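Local structure of Anapc5 protein (Xenopus laevis, 5BPZ) at residues Thr48-Leu52 and Val53-Arg57; Met106-Phe109 and Phe110-Ala114. The protein is a subunit of the anaphase-promoting complex (APC/C), a ubiquitin ligase of the cell cycle, here represented by the subunit's N-terminal helical domain. One frame throughout, in Å; residues are numbered along the deposited sequence.

Interaction 1 (Thr48-Leu52 and Val53-Arg57)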
loop_
_atom_site.group_PDB
_atom_site.type_symbol
_atom_site.label_atom_id
_atom_site.label_comp_id
_atom_site.label_asym_id
_atom_site.label_seq_id
_atom_site.Cartn_x
_atom_site.Cartn_y
_atom_site.Cartn_z
ATOM N N THR A 48 10.702 -9.428 9.064
ATOM C CA THR A 48 11.837 -10.156 9.641
ATOM C C THR A 48 11.407 -11.414 10.435
ATOM O O THR A 48 12.266 -12.158 10.899
ATOM C CB THR A 48 12.658 -9.212 10.546
ATOM O OG1 THR A 48 11.825 -8.791 11.627
ATOM C CG2 THR A 48 13.218 -7.992 9.796
ATOM N N LYS A 49 10.095 -11.638 10.604
ATOM C CA LYS A 49 9.579 -12.735 11.428
ATOM C C LYS A 49 9.114 -13.963 10.647
ATOM O O LYS A 49 8.744 -14.965 11.265
ATOM C CB LYS A 49 8.475 -12.226 12.367
ATOM C CG LYS A 49 8.981 -11.181 13.364
ATOM C CD LYS A 49 7.898 -10.761 14.325
ATOM C CE LYS A 49 8.370 -9.657 15.237
ATOM N NZ LYS A 49 7.283 -9.183 16.131
ATOM N N ILE A 50 9.181 -13.921 9.307
ATOM C CA ILE A 50 8.838 -15.062 8.455
ATOM C C ILE A 50 9.937 -15.302 7.423
ATOM O O ILE A 50 10.655 -14.372 7.041
ATOM C CB ILE A 50 7.414 -15.000 7.825
ATOM C CG1 ILE A 50 7.305 -13.906 6.751
ATOM C CG2 ILE A 50 6.300 -14.873 8.899
ATOM C CD1 ILE A 50 6.192 -14.146 5.783
ATOM N N SER A 51 10.088 -16.554 7.001
ATOM C CA SER A 51 11.104 -16.956 6.036
ATOM C C SER A 51 10.758 -16.459 4.626
ATOM O O SER A 51 9.599 -16.115 4.356
ATOM C CB SER A 51 11.211 -18.478 6.024
ATOM O OG SER A 51 10.024 -19.054 5.514
ATOM N N LEU A 52 11.746 -16.479 3.719
ATOM C CA LEU A 52 11.545 -16.105 2.316
ATOM C C LEU A 52 10.515 -17.053 1.629
ATOM O O LEU A 52 9.679 -16.596 0.846
ATOM C CB LEU A 52 12.884 -16.097 1.564
ATOM C CG LEU A 52 12.873 -15.566 0.124
ATOM C CD1 LEU A 52 12.298 -14.129 0.041
ATOM C CD2 LEU A 52 14.248 -15.647 -0.487
ATOM N N VAL A 53 10.543 -18.346 1.979
ATOM C CA VAL A 53 9.589 -19.323 1.466
ATOM C C VAL A 53 8.140 -18.929 1.863
ATOM O O VAL A 53 7.262 -18.879 1.000
ATOM C CB VAL A 53 10.001 -20.765 1.884
ATOM C CG1 VAL A 53 8.827 -21.733 1.844
ATOM C CG2 VAL A 53 11.141 -21.271 1.006
ATOM N N GLU A 54 7.917 -18.601 3.153
ATOM C CA GLU A 54 6.620 -18.177 3.702
ATOM C C GLU A 54 6.163 -16.876 3.033
ATOM O O GLU A 54 4.976 -16.709 2.785
ATOM C CB GLU A 54 6.682 -18.005 5.235
ATOM C CG GLU A 54 6.889 -19.296 6.016
ATOM C CD GLU A 54 7.118 -19.101 7.507
ATOM O OE1 GLU A 54 8.214 -18.630 7.896
ATOM O OE2 GLU A 54 6.194 -19.417 8.290
ATOM N N LYS A 55 7.110 -15.976 2.715
ATOM C CA LYS A 55 6.845 -14.700 2.031
ATOM C C LYS A 55 6.325 -14.954 0.622
ATOM O O LYS A 55 5.413 -14.265 0.184
ATOM C CB LYS A 55 8.119 -13.848 1.950
ATOM C CG LYS A 55 8.415 -13.068 3.214
ATOM C CD LYS A 55 9.718 -12.301 3.100
ATOM C CE LYS A 55 10.043 -11.653 4.410
ATOM N NZ LYS A 55 11.322 -10.893 4.354
ATOM N N ARG A 56 6.909 -15.952 -0.079
ATOM C CA ARG A 56 6.516 -16.329 -1.431
ATOM C C ARG A 56 5.096 -16.902 -1.446
ATOM O O ARG A 56 4.315 -16.563 -2.339
ATOM C CB ARG A 56 7.567 -17.243 -2.087
ATOM C CG ARG A 56 8.905 -16.498 -2.288
ATOM C CD ARG A 56 9.806 -17.041 -3.380
ATOM N NE ARG A 56 10.271 -18.390 -3.073
ATOM C CZ ARG A 56 11.532 -18.729 -2.832
ATOM N NH1 ARG A 56 12.498 -17.819 -2.890
ATOM N NH2 ARG A 56 11.842 -19.985 -2.553
ATOM N N ARG A 57 4.741 -17.687 -0.399
ATOM C CA ARG A 57 3.408 -18.271 -0.218
ATOM C C ARG A 57 2.408 -17.146 0.032
ATOM O O ARG A 57 1.363 -17.116 -0.605
ATOM C CB ARG A 57 3.380 -19.257 0.965
ATOM C CG ARG A 57 4.207 -20.521 0.772
ATOM C CD ARG A 57 3.967 -21.525 1.890
ATOM N NE ARG A 57 4.813 -22.712 1.738
ATOM C CZ ARG A 57 5.665 -23.159 2.658
ATOM N NH1 ARG A 57 5.787 -22.531 3.821
ATOM N NH2 ARG A 57 6.400 -24.235 2.422
#

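Interaction 2 (Met106-Phe109 and Phe110-Ala114)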
loop_
_atom_site.group_PDB
_atom_site.type_symbol
_atom_site.label_atom_id
_atom_site.label_comp_id
_atom_site.label_asym_id
_atom_site.label_seq_id
_atom_site.Cartn_x
_atom_site.Cartn_y
_atom_site.Cartn_z
ATOM N N MET A 106 4.419 11.080 0.995
ATOM C CA MET A 106 3.806 10.198 0.004
ATOM C C MET A 106 4.771 10.035 -1.177
ATOM O O MET A 106 4.974 8.916 -1.634
ATOM C CB MET A 106 2.438 10.736 -0.455
ATOM C CG MET A 106 1.655 9.745 -1.317
ATOM S SD MET A 106 0.134 10.388 -2.058
ATOM C CE MET A 106 0.830 11.632 -3.226
ATOM N N GLU A 107 5.395 11.149 -1.631
ATOM C CA GLU A 107 6.379 11.194 -2.726
ATOM C C GLU A 107 7.626 10.367 -2.383
ATOM O O GLU A 107 8.160 9.674 -3.254
ATOM C CB GLU A 107 6.787 12.648 -3.044
ATOM C CG GLU A 107 5.624 13.579 -3.354
ATOM C CD GLU A 107 6.014 15.012 -3.656
ATOM O OE1 GLU A 107 6.654 15.654 -2.793
ATOM O OE2 GLU A 107 5.642 15.507 -4.745
ATOM N N GLN A 108 8.080 10.440 -1.114
ATOM C CA GLN A 108 9.231 9.697 -0.599
ATOM C C GLN A 108 8.924 8.196 -0.543
ATOM O O GLN A 108 9.829 7.394 -0.752
ATOM C CB GLN A 108 9.645 10.224 0.780
ATOM C CG GLN A 108 11.027 9.762 1.243
ATOM C CD GLN A 108 11.339 10.191 2.655
ATOM O OE1 GLN A 108 10.454 10.574 3.434
ATOM N NE2 GLN A 108 12.610 10.120 3.023
ATOM N N PHE A 109 7.659 7.819 -0.264
ATOM C CA PHE A 109 7.248 6.410 -0.248
ATOM C C PHE A 109 7.386 5.821 -1.658
ATOM O O PHE A 109 7.888 4.707 -1.808
ATOM C CB PHE A 109 5.811 6.217 0.294
ATOM C CG PHE A 109 5.252 4.830 0.018
ATOM C CD1 PHE A 109 5.740 3.717 0.696
ATOM C CD2 PHE A 109 4.295 4.633 -0.972
ATOM C CE1 PHE A 109 5.262 2.435 0.405
ATOM C CE2 PHE A 109 3.813 3.350 -1.257
ATOM C CZ PHE A 109 4.302 2.259 -0.567
ATOM N N PHE A 110 6.930 6.575 -2.677
ATOM C CA PHE A 110 6.995 6.180 -4.083
ATOM C C PHE A 110 8.433 6.045 -4.584
ATOM O O PHE A 110 8.720 5.091 -5.311
ATOM C CB PHE A 110 6.166 7.130 -4.966
ATOM C CG PHE A 110 4.701 6.758 -5.024
ATOM C CD1 PHE A 110 4.254 5.757 -5.879
ATOM C CD2 PHE A 110 3.771 7.396 -4.212
ATOM C CE1 PHE A 110 2.902 5.402 -5.922
ATOM C CE2 PHE A 110 2.417 7.049 -4.263
ATOM C CZ PHE A 110 1.993 6.051 -5.112
ATOM N N ASP A 111 9.334 6.970 -4.166
ATOM C CA ASP A 111 10.761 6.966 -4.525
ATOM C C ASP A 111 11.451 5.726 -3.941
ATOM O O ASP A 111 12.114 4.991 -4.674
ATOM C CB ASP A 111 11.472 8.247 -4.018
ATOM C CG ASP A 111 11.073 9.569 -4.662
ATOM O OD1 ASP A 111 10.164 9.568 -5.523
ATOM O OD2 ASP A 111 11.649 10.612 -4.279
ATOM N N ASP A 112 11.273 5.495 -2.621
ATOM C CA ASP A 112 11.839 4.359 -1.886
ATOM C C ASP A 112 11.324 3.013 -2.398
ATOM O O ASP A 112 12.100 2.062 -2.471
ATOM C CB ASP A 112 11.580 4.502 -0.372
ATOM C CG ASP A 112 12.343 5.629 0.314
ATOM O OD1 ASP A 112 13.275 6.190 -0.308
ATOM O OD2 ASP A 112 12.013 5.945 1.477
ATOM N N LEU A 113 10.029 2.941 -2.764
ATOM C CA LEU A 113 9.381 1.739 -3.299
ATOM C C LEU A 113 9.950 1.370 -4.676
ATOM O O LEU A 113 10.135 0.184 -4.956
ATOM C CB LEU A 113 7.862 1.950 -3.382
ATOM C CG LEU A 113 6.985 0.770 -3.781
ATOM C CD1 LEU A 113 6.786 -0.208 -2.621
ATOM C CD2 LEU A 113 5.655 1.251 -4.252
ATOM N N ALA A 114 10.229 2.388 -5.521
ATOM C CA ALA A 114 10.775 2.210 -6.862
ATOM C C ALA A 114 12.220 1.675 -6.826
ATOM O O ALA A 114 12.606 0.901 -7.703
ATOM C CB ALA A 114 10.702 3.517 -7.627
#

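Interaction 1 (Thr48-Leu52 and Val53-Arg57)
S51 and E54 grip each other at the start of helix 52-67 in a capping box. The hydroxyl of S51 accepts from the backbone of E54 (N to OG 3.2 Å), and the E54 carboxylate reaches back to the backbone of S51, N to OE1 2.9 Å and almost straight at 175°. That N-H meets OE1 on the anti side, somewhat out of the carboxylate plane. S51 OG lies 3.0 Å from E54 OE1. With chi1 at 67°, OG of S51 is tucked between its own N and carbonyl carbon, facing the first turn. A carboxylate at this end of a helix probably interacts favourably with the helix dipole.

I50 and K55 make the apolar half: CD1 of I50 rests against CG of K55 at 3.6 Å, the two chains crossing at a slant. Farther along the first turn, L52 CD2 comes within 3.7 Å of NH1 of R56, meeting the guanidinium obliquely. The K55 chain runs fully extended past I50, and NZ bonds to the carbonyl of S45, a bond that joins helix 52-67 to the end of helix 32-46 across the surface loop between them.

Interaction 2 (Met106-Phe109 and Phe110-Ala114)
F109 turns the edge of its ring toward the face of F110, in a T-shaped pair between consecutive residues of helix 103-114. The centroids are 5.8 Å apart and the planes stand at 72°. CD2 of F109 makes the approach, 4.3 Å from CD2 of F110 and over the rim of that ring rather than its middle. The far end of F109 lies alongside L113, one turn on, where CZ is 4.1 Å from CD2 of the leucine. F110 has its own neighbour one turn back: its CE2 meets CG of M106 at 4.1 Å, the two side chains pointing the same way, while the carbonyl O of M106 sits at the ring edge, near its plane.

Consecutive residues leave a helix about 100° apart; the first torsions, with CG of F109 opposite its backbone N (chi1 167°) and F110 at chi1 -85°, bring the two rings back within reach of each other. Beneath them the backbone ladder runs unbroken, from F110 N to M106 O through to L113 N to F109 O at 2.9 Å. On the solvent side, CG of Q108 runs beside the carboxylate of D112.

Farther out, F109, F110 and L113 all touch L38 of helix 32-46. F110 also stacks with Y141 of helix 129-142, and M106 reaches V149, L152 and Y153 of helix 146-164. One face buried, the other polar: this is an amphipathic helix packed into the core of an all-helical domain.

Interaction 1 comes first along the chain and interaction 2 follows with helices 73-83 and 85-99 lying between them. Their centres are 23 Å apart and their nearest atoms about 14 Å, so the two do not touch. Both belong to the Apc5 N-terminal domain, a compact all-helical unit, but at different depths: the centre of interaction 1 lies about 18 Å from the centre of the chain, that of interaction 2 about 11 Å. Helix 32-46 is common to both, its C-terminal end bonded to K55 in interaction 1 and its middle, at L38 and V39, packed against interaction 2. One thus starts a helix at the domain's surface, while the other helps fill the domain's interior.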